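Local coordinates for monomethylamine methyltransferase mtmB1 (Methanosarcina barkeri, PDB 1NTH), which catalyses transfer of the methyl group from monomethylamine to the corrinoid cofactor of the protein MtmC, feeding methylamine carbon into methanogenesis, at residues S215-G220 against K250-I255; G269-T274 against L312-W317. All coordinates share one frame; numbering follows the deposited sequence.

Interaction 1: S215-G220 against K250-I255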
ATOM      1  N   SER A 215       8.410  18.232  -8.334  1.00 15.98           N
ATOM      2  CA  SER A 215       8.770  16.873  -8.740  1.00 15.19           C
ATOM      3  C   SER A 215       9.335  16.034  -7.593  1.00 16.15           C
ATOM      4  O   SER A 215       9.484  14.822  -7.734  1.00 16.02           O
ATOM      5  CB  SER A 215       9.809  16.907  -9.866  1.00 17.54           C
ATOM      6  OG  SER A 215      11.089  17.262  -9.367  1.00 18.13           O
ATOM      7  N   ALA A 216       9.630  16.672  -6.463  1.00 17.01           N
ATOM      8  CA  ALA A 216      10.228  15.983  -5.318  1.00 16.92           C
ATOM      9  C   ALA A 216       9.412  14.871  -4.658  1.00 18.48           C
ATOM     10  O   ALA A 216       9.994  13.926  -4.122  1.00 19.62           O
ATOM     11  CB  ALA A 216      10.656  17.003  -4.267  1.00 17.81           C
ATOM     12  N   ASP A 217       8.086  14.979  -4.655  1.00 17.37           N
ATOM     13  CA  ASP A 217       7.272  13.917  -4.055  1.00 18.06           C
ATOM     14  C   ASP A 217       7.331  12.711  -4.987  1.00 18.62           C
ATOM     15  O   ASP A 217       6.897  12.789  -6.132  1.00 20.87           O
ATOM     16  CB  ASP A 217       5.809  14.354  -3.890  1.00 18.08           C
ATOM     17  CG  ASP A 217       5.568  15.156  -2.620  1.00 20.21           C
ATOM     18  OD1 ASP A 217       6.457  15.180  -1.745  1.00 19.77           O
ATOM     19  OD2 ASP A 217       4.476  15.751  -2.487  1.00 19.55           O
ATOM     20  N   CYS A 218       7.872  11.599  -4.502  1.00 17.59           N
ATOM     21  CA  CYS A 218       7.978  10.402  -5.328  1.00 17.68           C
ATOM     22  C   CYS A 218       8.219   9.164  -4.480  1.00 18.38           C
ATOM     23  O   CYS A 218       8.584   9.263  -3.306  1.00 18.12           O
ATOM     24  CB  CYS A 218       9.121  10.551  -6.338  1.00 16.89           C
ATOM     25  SG  CYS A 218      10.757  10.751  -5.596  1.00 17.82           S
ATOM     26  N   THR A 219       8.009   7.998  -5.081  1.00 18.96           N
ATOM     27  CA  THR A 219       8.214   6.742  -4.374  1.00 20.52           C
ATOM     28  C   THR A 219       9.671   6.633  -3.960  1.00 19.09           C
ATOM     29  O   THR A 219      10.574   6.793  -4.785  1.00 19.75           O
ATOM     30  CB  THR A 219       7.852   5.538  -5.258  1.00 24.03           C
ATOM     31  OG1 THR A 219       6.461   5.599  -5.590  1.00 26.47           O
ATOM     32  CG2 THR A 219       8.133   4.233  -4.527  1.00 26.02           C
ATOM     33  N   GLY A 220       9.895   6.367  -2.678  1.00 18.19           N
ATOM     34  CA  GLY A 220      11.249   6.250  -2.171  1.00 17.99           C
ATOM     35  C   GLY A 220      11.828   7.597  -1.786  1.00 16.74           C
ATOM     36  O   GLY A 220      12.857   7.671  -1.110  1.00 17.55           O
ATOM     37  N   LYS A 250      -0.479  21.185  -0.711  1.00 13.98           N
ATOM     38  CA  LYS A 250      -1.823  21.032  -0.160  1.00 14.30           C
ATOM     39  C   LYS A 250      -2.564  19.905  -0.863  1.00 14.28           C
ATOM     40  O   LYS A 250      -3.226  19.090  -0.217  1.00 15.23           O
ATOM     41  CB  LYS A 250      -2.617  22.332  -0.325  1.00 14.52           C
ATOM     42  CG  LYS A 250      -2.136  23.476   0.564  1.00 16.19           C
ATOM     43  CD  LYS A 250      -2.698  24.817   0.102  1.00 20.11           C
ATOM     44  CE  LYS A 250      -4.216  24.893   0.227  1.00 23.32           C
ATOM     45  NZ  LYS A 250      -4.664  24.844   1.650  1.00 24.53           N
ATOM     46  N   GLY A 251      -2.439  19.860  -2.185  1.00 13.98           N
ATOM     47  CA  GLY A 251      -3.119  18.838  -2.965  1.00 13.70           C
ATOM     48  C   GLY A 251      -2.639  17.421  -2.726  1.00 14.06           C
ATOM     49  O   GLY A 251      -3.316  16.469  -3.123  1.00 15.32           O
ATOM     50  N   ASN A 252      -1.481  17.281  -2.085  1.00 13.47           N
ATOM     51  CA  ASN A 252      -0.899  15.971  -1.780  1.00 13.85           C
ATOM     52  C   ASN A 252      -0.996  15.643  -0.284  1.00 14.50           C
ATOM     53  O   ASN A 252      -0.489  14.614   0.164  1.00 15.91           O
ATOM     54  CB  ASN A 252       0.579  15.931  -2.205  1.00 14.66           C
ATOM     55  CG  ASN A 252       0.766  15.635  -3.692  1.00 16.88           C
ATOM     56  OD1 ASN A 252      -0.189  15.623  -4.465  1.00 18.07           O
ATOM     57  ND2 ASN A 252       2.014  15.404  -4.094  1.00 17.95           N
ATOM     58  N   SER A 253      -1.636  16.519   0.484  1.00 13.74           N
ATOM     59  CA  SER A 253      -1.777  16.329   1.929  1.00 13.50           C
ATOM     60  C   SER A 253      -0.400  16.269   2.604  1.00 14.49           C
ATOM     61  O   SER A 253      -0.189  15.519   3.557  1.00 13.28           O
ATOM     62  CB  SER A 253      -2.565  15.042   2.229  1.00 16.15           C
ATOM     63  OG  SER A 253      -3.121  15.072   3.539  1.00 16.43           O
ATOM     64  N   ASP A 254       0.536  17.070   2.099  1.00 13.33           N
ATOM     65  CA  ASP A 254       1.892  17.125   2.646  1.00 14.41           C
ATOM     66  C   ASP A 254       2.008  18.054   3.851  1.00 13.65           C
ATOM     67  O   ASP A 254       1.330  19.082   3.925  1.00 14.14           O
ATOM     68  CB  ASP A 254       2.893  17.650   1.601  1.00 14.50           C
ATOM     69  CG  ASP A 254       3.158  16.679   0.475  1.00 16.22           C
ATOM     70  OD1 ASP A 254       3.143  15.452   0.711  1.00 16.07           O
ATOM     71  OD2 ASP A 254       3.418  17.150  -0.654  1.00 16.14           O
ATOM     72  N   ILE A 255       2.874  17.696   4.796  1.00 12.70           N
ATOM     73  CA  ILE A 255       3.126  18.567   5.940  1.00 13.40           C
ATOM     74  C   ILE A 255       3.895  19.730   5.321  1.00 12.36           C
ATOM     75  O   ILE A 255       4.899  19.518   4.634  1.00 14.79           O
ATOM     76  CB  ILE A 255       4.013  17.867   6.998  1.00 14.38           C
ATOM     77  CG1 ILE A 255       3.215  16.767   7.704  0.60 15.22           C
ATOM     78  CG2 ILE A 255       4.534  18.894   8.001  1.00 13.38           C
ATOM     79  CD1 ILE A 255       1.997  17.263   8.447  0.60 12.94           C
TER
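The flat carboxylate of D217 meets two other flat groups, both through its OD2. The amide of N252 lies nearly coplanar with it, the planes 23° apart, while the carboxylate of D254 is turned by 72°. N252 ND2 donates to D217 OD2 at 3.0 Å; the bond is nearly straight (165°), keeps close to the amide plane, and uses the lone pair of OD2 that faces away from the other oxygen. On the second approach D217 OD2 comes within 2.5 Å of D254 OD2. Two carboxylates so close would repel if both were ionised, and one of them probably carries a proton. With CG beside the backbone N, D254 places its OD2 against D217 OD2. An aspartate at D217 thus supplies the amide's acceptor and probably shares a proton with D254.

Asparagine suits its place because its amide offers a donor and an acceptor: ND2 serves D217, whereas OD1 accepts from K181 of the third subunit. S253 follows as the positive-phi residue of a Schellman motif that ends the helix, with S253 N bonded to K250 O at 3.1 Å, and its OG binds D109 of the second subunit. The contact joins the loop after helix 210-214 to the turn between helix 240-251 and TIM-barrel strand 255-259, with H228 of strand 227-231 touching both acids and H248 of helix 240-251 packing on D217.

Interaction 2: G269-T274 against L312-W317; sequences GGIEET and LMIAGW
T274, which packs on I314 across the contact, also grips G270 O with two of its own groups. T274 N donates to G270 O at 2.8 Å in the usual helical manner, and T274 OG1 binds the same oxygen at 2.7 Å. The two come from opposite faces of the carbonyl plane, the hydroxyl lying 37° out of it. G270 is the N-cap of helix 271-288, so the threonine ties off its first turn. With OG1 placed beside the backbone N (chi1 -57°), CG2 is left to face the other helix, where it sits 3.7 Å from I314 CD1. With an alanine here, both OG1 and CG2 are gone, and G270 O would probably keep just the backbone bond from this residue while I314 CD1 lost CG2 and kept CB alone. I314 also lays its CG1 4.1 Å from I271 CG2, two branched chains crossing at a slant. The unbranched M313 chain, bent at chi3, brings SD to within 4.1 Å of I271 CD1. F47, from a loop, also packs on I271. No hydrogen bond spans the segments: G270 O satisfies T274 OG1, and apolar packing joins these neighbouring helices of the barrel's outer layer.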
ATOM      1  N   GLY A 269      14.803  47.412   9.451  1.00 24.36           N
ATOM      2  CA  GLY A 269      15.564  48.236  10.366  1.00 24.40           C
ATOM      3  C   GLY A 269      16.272  47.430  11.443  1.00 24.14           C
ATOM      4  O   GLY A 269      16.842  46.372  11.168  1.00 24.39           O
ATOM      5  N   GLY A 270      16.210  47.927  12.677  1.00 23.02           N
ATOM      6  CA  GLY A 270      16.877  47.281  13.796  1.00 22.46           C
ATOM      7  C   GLY A 270      16.217  46.076  14.444  1.00 22.50           C
ATOM      8  O   GLY A 270      15.371  45.411  13.843  1.00 22.15           O
ATOM      9  N   ILE A 271      16.611  45.811  15.688  1.00 22.01           N
ATOM     10  CA  ILE A 271      16.110  44.672  16.451  1.00 21.41           C
ATOM     11  C   ILE A 271      14.593  44.608  16.604  1.00 20.99           C
ATOM     12  O   ILE A 271      13.961  43.669  16.120  1.00 19.71           O
ATOM     13  CB  ILE A 271      16.751  44.620  17.861  1.00 22.52           C
ATOM     14  CG1 ILE A 271      18.269  44.457  17.734  1.00 23.99           C
ATOM     15  CG2 ILE A 271      16.154  43.467  18.664  1.00 21.85           C
ATOM     16  CD1 ILE A 271      19.002  44.426  19.064  1.00 26.78           C
ATOM     17  N   GLU A 272      13.998  45.592  17.271  1.00 20.66           N
ATOM     18  CA  GLU A 272      12.553  45.566  17.457  1.00 19.88           C
ATOM     19  C   GLU A 272      11.801  45.591  16.129  1.00 20.92           C
ATOM     20  O   GLU A 272      10.794  44.901  15.964  1.00 19.64           O
ATOM     21  CB  GLU A 272      12.088  46.737  18.334  1.00 21.54           C
ATOM     22  CG  GLU A 272      12.440  46.618  19.816  1.00 22.94           C
ATOM     23  CD  GLU A 272      13.874  46.998  20.130  1.00 24.76           C
ATOM     24  OE1 GLU A 272      14.581  47.486  19.222  1.00 26.66           O
ATOM     25  OE2 GLU A 272      14.291  46.822  21.297  1.00 25.39           O
ATOM     26  N   GLU A 273      12.291  46.385  15.181  1.00 20.12           N
ATOM     27  CA  GLU A 273      11.647  46.484  13.875  1.00 20.86           C
ATOM     28  C   GLU A 273      11.651  45.145  13.142  1.00 19.20           C
ATOM     29  O   GLU A 273      10.642  44.737  12.568  1.00 19.70           O
ATOM     30  CB  GLU A 273      12.347  47.528  12.998  1.00 23.06           C
ATOM     31  CG  GLU A 273      12.245  48.965  13.492  1.00 26.52           C
ATOM     32  CD  GLU A 273      13.333  49.340  14.486  1.00 29.45           C
ATOM     33  OE1 GLU A 273      13.490  50.551  14.751  1.00 34.34           O
ATOM     34  OE2 GLU A 273      14.030  48.442  15.005  1.00 29.16           O
ATOM     35  N   THR A 274      12.795  44.471  13.158  1.00 19.32           N
ATOM     36  CA  THR A 274      12.922  43.188  12.482  1.00 18.56           C
ATOM     37  C   THR A 274      12.076  42.124  13.182  1.00 19.02           C
ATOM     38  O   THR A 274      11.579  41.199  12.538  1.00 17.88           O
ATOM     39  CB  THR A 274      14.397  42.733  12.427  1.00 19.77           C
ATOM     40  OG1 THR A 274      15.181  43.735  11.764  1.00 21.28           O
ATOM     41  CG2 THR A 274      14.529  41.427  11.644  1.00 18.82           C
ATOM     42  N   LEU A 312      19.700  36.579  17.748  1.00 18.56           N
ATOM     43  CA  LEU A 312      19.228  35.683  18.797  1.00 19.00           C
ATOM     44  C   LEU A 312      18.086  36.371  19.549  1.00 19.93           C
ATOM     45  O   LEU A 312      17.092  35.738  19.902  1.00 18.46           O
ATOM     46  CB  LEU A 312      20.367  35.323  19.759  1.00 18.51           C
ATOM     47  CG  LEU A 312      21.456  34.406  19.183  1.00 19.26           C
ATOM     48  CD1 LEU A 312      22.579  34.236  20.196  1.00 22.02           C
ATOM     49  CD2 LEU A 312      20.851  33.043  18.825  1.00 19.58           C
ATOM     50  N   MET A 313      18.221  37.677  19.781  1.00 19.45           N
ATOM     51  CA  MET A 313      17.174  38.430  20.468  1.00 19.54           C
ATOM     52  C   MET A 313      15.901  38.465  19.627  1.00 18.27           C
ATOM     53  O   MET A 313      14.796  38.333  20.152  1.00 19.28           O
ATOM     54  CB  MET A 313      17.646  39.859  20.753  1.00 20.69           C
ATOM     55  CG  MET A 313      18.721  39.945  21.822  1.00 21.27           C
ATOM     56  SD  MET A 313      19.386  41.618  21.975  1.00 24.60           S
ATOM     57  CE  MET A 313      17.995  42.475  22.697  1.00 22.72           C
ATOM     58  N   ILE A 314      16.061  38.645  18.320  1.00 17.80           N
ATOM     59  CA  ILE A 314      14.916  38.680  17.418  1.00 17.58           C
ATOM     60  C   ILE A 314      14.176  37.344  17.465  1.00 17.89           C
ATOM     61  O   ILE A 314      12.954  37.309  17.621  1.00 17.51           O
ATOM     62  CB  ILE A 314      15.367  38.974  15.968  1.00 17.63           C
ATOM     63  CG1 ILE A 314      15.927  40.400  15.891  1.00 18.74           C
ATOM     64  CG2 ILE A 314      14.197  38.802  14.998  1.00 18.42           C
ATOM     65  CD1 ILE A 314      16.676  40.701  14.610  1.00 18.59           C
ATOM     66  N   ALA A 315      14.917  36.248  17.348  1.00 17.19           N
ATOM     67  CA  ALA A 315      14.310  34.920  17.374  1.00 17.61           C
ATOM     68  C   ALA A 315      13.663  34.617  18.728  1.00 17.55           C
ATOM     69  O   ALA A 315      12.546  34.094  18.789  1.00 17.71           O
ATOM     70  CB  ALA A 315      15.357  33.860  17.049  1.00 17.14           C
ATOM     71  N   GLY A 316      14.366  34.944  19.807  1.00 17.90           N
ATOM     72  CA  GLY A 316      13.841  34.689  21.139  1.00 17.65           C
ATOM     73  C   GLY A 316      12.537  35.409  21.421  1.00 18.55           C
ATOM     74  O   GLY A 316      11.591  34.813  21.938  1.00 17.97           O
ATOM     75  N   TRP A 317      12.478  36.693  21.082  1.00 17.90           N
ATOM     76  CA  TRP A 317      11.265  37.468  21.307  1.00 17.06           C
ATOM     77  C   TRP A 317      10.130  37.038  20.387  1.00 16.72           C
ATOM     78  O   TRP A 317       8.983  36.937  20.819  1.00 17.35           O
ATOM     79  CB  TRP A 317      11.534  38.968  21.127  1.00 17.71           C
ATOM     80  CG  TRP A 317      12.134  39.609  22.341  1.00 17.73           C
ATOM     81  CD1 TRP A 317      13.431  39.527  22.764  1.00 18.35           C
ATOM     82  CD2 TRP A 317      11.443  40.398  23.316  1.00 17.92           C
ATOM     83  NE1 TRP A 317      13.590  40.219  23.943  1.00 18.97           N
ATOM     84  CE2 TRP A 317      12.385  40.764  24.304  1.00 17.83           C
ATOM     85  CE3 TRP A 317      10.116  40.834  23.450  1.00 18.45           C
ATOM     86  CZ2 TRP A 317      12.042  41.548  25.414  1.00 19.20           C
ATOM     87  CZ3 TRP A 317       9.774  41.615  24.555  1.00 17.88           C
ATOM     88  CH2 TRP A 317      10.737  41.962  25.520  1.00 18.58           C
TER

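From the N terminus, the chain leaves helix 210-214 for the loop of interaction 1, runs through strands 227-231 and 237-238 and helix 240-251, and returns at 250-255, closing 29 intervening residues. It then passes through strands 255-259 and 263-264 before interaction 2 opens at the start of helix 271-288. The loop of interaction 2, with 37 residues between its segments, closes after strand 293-300, in helix 309-325. The two contacts therefore stand in series, neither nested nor crossing. The centres of interactions 1 and 2 lie about 34 Å apart, on opposite sides of the chain's centre. Interaction 1 joins a loop to the turn before strand 255-259, near subunit boundaries; interaction 2 joins successive barrel helices within one subunit.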